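Local coordinates for aclacinomycin-N/aclacinomycin-A oxidase (Streptomyces galilaeus, PDB 2IPI), which oxidises the terminal sugar of aclacinomycins with molecular oxygen, using a bicovalently attached FAD, in the last two steps of antibiotic biosynthesis, at residues A[407-415]-A[489-498]. Residues are numbered along the deposited sequence; the frame is centred on the assembly and turned at random.
Sequences PETATATAQ and LYYKGNYPRL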
ATOM      1  N   PRO A 407       1.598  13.872 -13.866  1.00 16.95           N
ATOM      2  CA  PRO A 407       3.027  14.221 -13.766  1.00 16.79           C
ATOM      3  C   PRO A 407       3.633  13.809 -12.426  1.00 15.50           C
ATOM      4  O   PRO A 407       3.055  13.993 -11.352  1.00 11.61           O
ATOM      5  CB  PRO A 407       3.027  15.746 -13.907  1.00 17.78           C
ATOM      6  CG  PRO A 407       1.795  16.015 -14.713  1.00 16.30           C
ATOM      7  CD  PRO A 407       0.767  15.065 -14.144  1.00 17.77           C
ATOM      8  N   GLU A 408       4.829  13.223 -12.494  1.00 16.47           N
ATOM      9  CA  GLU A 408       5.595  12.709 -11.366  1.00 18.16           C
ATOM     10  C   GLU A 408       5.632  13.684 -10.199  1.00 12.85           C
ATOM     11  O   GLU A 408       5.611  13.368  -9.013  1.00 11.14           O
ATOM     12  CB  GLU A 408       7.021  12.404 -11.837  1.00 21.30           C
ATOM     13  CG  GLU A 408       8.056  12.156 -10.768  1.00 24.13           C
ATOM     14  CD  GLU A 408       8.966  10.974 -11.071  1.00 24.15           C
ATOM     15  OE1 GLU A 408       8.648  10.174 -11.976  1.00 23.82           O
ATOM     16  OE2 GLU A 408      10.010  10.850 -10.392  1.00 27.33           O
ATOM     17  N   THR A 409       5.674  14.954 -10.563  1.00 13.07           N
ATOM     18  CA  THR A 409       5.718  16.052  -9.632  1.00 16.13           C
ATOM     19  C   THR A 409       4.340  16.554  -9.222  1.00 17.75           C
ATOM     20  O   THR A 409       4.318  17.532  -8.487  1.00 20.06           O
ATOM     21  CB  THR A 409       6.476  17.222 -10.298  1.00 19.39           C
ATOM     22  OG1 THR A 409       6.513  18.346  -9.413  1.00 29.02           O
ATOM     23  CG2 THR A 409       5.718  17.661 -11.546  1.00 10.65           C
ATOM     24  N   ALA A 410       3.239  15.971  -9.677  1.00 15.76           N
ATOM     25  CA  ALA A 410       1.920  16.547  -9.469  1.00 14.86           C
ATOM     26  C   ALA A 410       1.304  16.075  -8.163  1.00 17.39           C
ATOM     27  O   ALA A 410       0.370  16.712  -7.665  1.00 19.23           O
ATOM     28  CB  ALA A 410       0.990  16.204 -10.626  1.00 16.47           C
ATOM     29  N   THR A 411       1.869  15.030  -7.587  1.00 15.76           N
ATOM     30  CA  THR A 411       1.491  14.449  -6.299  1.00 16.10           C
ATOM     31  C   THR A 411       2.739  14.072  -5.521  1.00  9.96           C
ATOM     32  O   THR A 411       3.811  14.298  -6.096  1.00 11.30           O
ATOM     33  CB  THR A 411       0.597  13.238  -6.632  1.00 19.66           C
ATOM     34  OG1 THR A 411      -0.282  12.854  -5.588  1.00 35.87           O
ATOM     35  CG2 THR A 411       1.511  12.068  -6.898  1.00 14.37           C
ATOM     36  N   ALA A 412       2.704  13.530  -4.320  1.00  7.00           N
ATOM     37  CA  ALA A 412       3.851  13.039  -3.579  1.00 12.69           C
ATOM     38  C   ALA A 412       3.999  11.523  -3.757  1.00 13.81           C
ATOM     39  O   ALA A 412       4.678  10.849  -2.987  1.00 16.67           O
ATOM     40  CB  ALA A 412       3.807  13.379  -2.091  1.00 14.18           C
ATOM     41  N   THR A 413       3.312  11.016  -4.768  1.00 11.29           N
ATOM     42  CA  THR A 413       3.571   9.708  -5.347  1.00 12.73           C
ATOM     43  C   THR A 413       4.237   9.917  -6.714  1.00 14.90           C
ATOM     44  O   THR A 413       3.569  10.232  -7.709  1.00 13.39           O
ATOM     45  CB  THR A 413       2.346   8.809  -5.548  1.00 15.25           C
ATOM     46  OG1 THR A 413       1.535   9.290  -6.611  1.00 36.10           O
ATOM     47  CG2 THR A 413       1.491   8.821  -4.305  1.00  2.23           C
ATOM     48  N   ALA A 414       5.554   9.753  -6.676  1.00 11.90           N
ATOM     49  CA  ALA A 414       6.381  10.082  -7.827  1.00 14.29           C
ATOM     50  C   ALA A 414       6.327   9.026  -8.919  1.00 13.23           C
ATOM     51  O   ALA A 414       6.357   9.346 -10.106  1.00 16.88           O
ATOM     52  CB  ALA A 414       7.826  10.275  -7.378  1.00 17.11           C
ATOM     53  N   GLN A 415       6.252   7.765  -8.530  1.00 14.70           N
ATOM     54  CA  GLN A 415       6.396   6.681  -9.502  1.00 14.66           C
ATOM     55  C   GLN A 415       5.270   6.673 -10.517  1.00 13.76           C
ATOM     56  O   GLN A 415       4.261   6.006 -10.354  1.00 11.67           O
ATOM     57  CB  GLN A 415       6.476   5.353  -8.741  1.00 15.36           C
ATOM     58  CG  GLN A 415       7.775   5.188  -7.970  1.00 17.14           C
ATOM     59  CD  GLN A 415       7.714   5.688  -6.543  1.00 20.81           C
ATOM     60  OE1 GLN A 415       8.701   5.601  -5.794  1.00 21.23           O
ATOM     61  NE2 GLN A 415       6.559   6.209  -6.122  1.00 12.90           N
ATOM     62  N   LEU A 489      15.098   6.248  -3.097  1.00 12.02           N
ATOM     63  CA  LEU A 489      14.453   4.996  -3.437  1.00 13.65           C
ATOM     64  C   LEU A 489      12.938   5.157  -3.403  1.00 11.46           C
ATOM     65  O   LEU A 489      12.264   4.714  -4.322  1.00 11.43           O
ATOM     66  CB  LEU A 489      14.879   3.872  -2.491  1.00 14.58           C
ATOM     67  CG  LEU A 489      16.316   3.361  -2.604  1.00 13.22           C
ATOM     68  CD1 LEU A 489      16.464   2.079  -1.796  1.00  8.20           C
ATOM     69  CD2 LEU A 489      16.729   3.116  -4.048  1.00 12.67           C
ATOM     70  N   TYR A 490      12.438   5.794  -2.336  1.00 12.69           N
ATOM     71  CA  TYR A 490      10.982   5.854  -2.174  1.00  9.37           C
ATOM     72  C   TYR A 490      10.324   7.043  -2.859  1.00 14.09           C
ATOM     73  O   TYR A 490       9.152   6.971  -3.261  1.00 13.55           O
ATOM     74  CB  TYR A 490      10.663   5.887  -0.677  1.00  9.71           C
ATOM     75  CG  TYR A 490      10.666   4.569   0.041  1.00 11.38           C
ATOM     76  CD1 TYR A 490      11.494   4.374   1.143  1.00 15.66           C
ATOM     77  CD2 TYR A 490       9.878   3.486  -0.337  1.00 12.66           C
ATOM     78  CE1 TYR A 490      11.534   3.176   1.839  1.00 14.62           C
ATOM     79  CE2 TYR A 490       9.907   2.283   0.349  1.00  7.07           C
ATOM     80  CZ  TYR A 490      10.735   2.122   1.434  1.00 14.18           C
ATOM     81  OH  TYR A 490      10.773   0.923   2.131  1.00 12.39           O
ATOM     82  N   TYR A 491      10.979   8.191  -2.975  1.00 11.65           N
ATOM     83  CA  TYR A 491      10.306   9.400  -3.432  1.00 11.89           C
ATOM     84  C   TYR A 491      10.945  10.064  -4.642  1.00 14.13           C
ATOM     85  O   TYR A 491      10.405  11.089  -5.100  1.00 12.26           O
ATOM     86  CB  TYR A 491      10.319  10.452  -2.302  1.00 10.61           C
ATOM     87  CG  TYR A 491       9.778  10.052  -0.964  1.00 11.87           C
ATOM     88  CD1 TYR A 491       8.415   9.821  -0.766  1.00 10.36           C
ATOM     89  CD2 TYR A 491      10.606   9.900   0.133  1.00  8.49           C
ATOM     90  CE1 TYR A 491       7.929   9.454   0.482  1.00  9.78           C
ATOM     91  CE2 TYR A 491      10.135   9.536   1.372  1.00  9.14           C
ATOM     92  CZ  TYR A 491       8.788   9.314   1.543  1.00  9.19           C
ATOM     93  OH  TYR A 491       8.369   8.956   2.795  1.00  9.50           O
ATOM     94  N   LYS A 492      12.065   9.556  -5.140  1.00 10.23           N
ATOM     95  CA  LYS A 492      12.828  10.156  -6.222  1.00 11.58           C
ATOM     96  C   LYS A 492      12.971  11.658  -6.046  1.00 12.54           C
ATOM     97  O   LYS A 492      13.212  12.105  -4.927  1.00 13.62           O
ATOM     98  CB  LYS A 492      12.170   9.827  -7.571  1.00 12.58           C
ATOM     99  CG  LYS A 492      12.114   8.303  -7.762  1.00 12.15           C
ATOM    100  CD  LYS A 492      11.079   7.943  -8.822  1.00 13.69           C
ATOM    101  CE  LYS A 492      11.523   8.351 -10.217  1.00 15.14           C
ATOM    102  NZ  LYS A 492      11.624   7.241 -11.203  1.00 13.10           N
ATOM    103  N   GLY A 493      12.827  12.459  -7.095  1.00 13.47           N
ATOM    104  CA  GLY A 493      13.042  13.891  -6.997  1.00 17.06           C
ATOM    105  C   GLY A 493      12.079  14.653  -6.116  1.00 17.17           C
ATOM    106  O   GLY A 493      12.170  15.876  -6.014  1.00 20.25           O
ATOM    107  N   ASN A 494      11.132  13.957  -5.492  1.00 16.18           N
ATOM    108  CA  ASN A 494      10.099  14.614  -4.698  1.00 16.41           C
ATOM    109  C   ASN A 494      10.500  14.872  -3.264  1.00 17.23           C
ATOM    110  O   ASN A 494       9.824  15.650  -2.579  1.00 20.43           O
ATOM    111  CB  ASN A 494       8.821  13.761  -4.731  1.00 14.22           C
ATOM    112  CG  ASN A 494       7.959  14.142  -5.921  1.00 13.22           C
ATOM    113  OD1 ASN A 494       8.333  14.969  -6.755  1.00 11.27           O
ATOM    114  ND2 ASN A 494       6.776  13.523  -5.993  1.00 10.45           N
ATOM    115  N   TYR A 495      11.564  14.246  -2.790  1.00 15.51           N
ATOM    116  CA  TYR A 495      11.967  14.352  -1.404  1.00 17.11           C
ATOM    117  C   TYR A 495      12.256  15.758  -0.891  1.00 15.48           C
ATOM    118  O   TYR A 495      11.818  16.054   0.238  1.00 17.29           O
ATOM    119  CB  TYR A 495      13.241  13.527  -1.153  1.00 18.32           C
ATOM    120  CG  TYR A 495      13.511  13.245   0.304  1.00 15.41           C
ATOM    121  CD1 TYR A 495      14.723  13.647   0.867  1.00 15.94           C
ATOM    122  CD2 TYR A 495      12.594  12.582   1.116  1.00 13.05           C
ATOM    123  CE1 TYR A 495      14.987  13.394   2.197  1.00 15.51           C
ATOM    124  CE2 TYR A 495      12.863  12.325   2.449  1.00 14.25           C
ATOM    125  CZ  TYR A 495      14.067  12.740   2.988  1.00 11.67           C
ATOM    126  OH  TYR A 495      14.375  12.498   4.311  1.00 12.24           O
ATOM    127  N   PRO A 496      12.969  16.594  -1.625  1.00 17.47           N
ATOM    128  CA  PRO A 496      13.274  17.925  -1.041  1.00 17.26           C
ATOM    129  C   PRO A 496      11.985  18.668  -0.705  1.00 16.48           C
ATOM    130  O   PRO A 496      11.806  19.258   0.353  1.00 19.33           O
ATOM    131  CB  PRO A 496      14.045  18.627  -2.150  1.00 18.94           C
ATOM    132  CG  PRO A 496      14.625  17.519  -2.972  1.00 18.06           C
ATOM    133  CD  PRO A 496      13.540  16.475  -2.972  1.00 16.08           C
ATOM    134  N   ARG A 497      11.047  18.621  -1.661  1.00 17.35           N
ATOM    135  CA  ARG A 497       9.761  19.280  -1.465  1.00 14.29           C
ATOM    136  C   ARG A 497       9.040  18.726  -0.241  1.00 14.50           C
ATOM    137  O   ARG A 497       8.404  19.462   0.503  1.00 16.73           O
ATOM    138  CB  ARG A 497       8.883  19.122  -2.708  1.00 14.03           C
ATOM    139  N   LEU A 498       9.188  17.418   0.032  1.00 10.18           N
ATOM    140  CA  LEU A 498       8.641  16.868   1.276  1.00 10.71           C
ATOM    141  C   LEU A 498       9.409  17.286   2.520  1.00 13.33           C
ATOM    142  O   LEU A 498       8.830  17.426   3.613  1.00 11.88           O
ATOM    143  CB  LEU A 498       8.616  15.332   1.217  1.00 13.83           C
ATOM    144  CG  LEU A 498       7.498  14.762   0.325  1.00 11.43           C
ATOM    145  CD1 LEU A 498       7.817  13.337  -0.097  1.00  8.40           C
ATOM    146  CD2 LEU A 498       6.170  14.853   1.070  1.00  9.32           C
TER
HETATM  147  O   HOH W   1       7.852  17.759  -6.801  1.00 10.96           O
HETATM  148  O   HOH W   2       6.682   8.585  -4.303  1.00  6.55           O
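N494 meets the loop 407-415 through the two ends of its side-chain amide. ND2 donates to the backbone O of E408 at 3.2 Å; the N-H...O angle of 147° marks a bent bond, and the acceptor lies 23° out of the amide plane. T411 O, another carbonyl of the loop, sits 3.1 Å from the same ND2. At the other end OD1 accepts a hydrogen from a water, which also bonds T409 OG1.

A second water carries the backbone contact between the segments. It gives its hydrogens to A412 O and to Y490 O, and takes one from A414 N at 2.9 Å, three bonds that tie the loop to a helix-end carbonyl. Helix 486-491 stops here: K492, with a positive phi of 44°, turns the chain out of it, N494 N returns to Y491 O, and helix 495-505 follows. The short turn 492-494 between the two helices lies in the berberine-like C-terminal region of this FAD-linked oxidase, whereas 407-415 lies in the connection between strands 391-398 and 420-428 of the antiparallel sheet.

The methyl of A414 packs against polar atoms, its CB lying 3.5 Å from Y491 O and also touching N494 ND2. The apolar contact is made by A412 CB, which reaches L498 CD2 at 4.2 Å, while L498 CD1 lies over one face of the Y491 ring, offset toward its rim, and Y490 CB covers the opposite face. Y491 OH is held by G214 O.

E408 and K492 cross at about a right angle, and E408 OE2 sits against the methylene K492 CE at 2.9 Å. The K492 ammonium, its NZ 4.0 Å from E408 OE2 and thus beyond a salt bridge, pairs instead with E463.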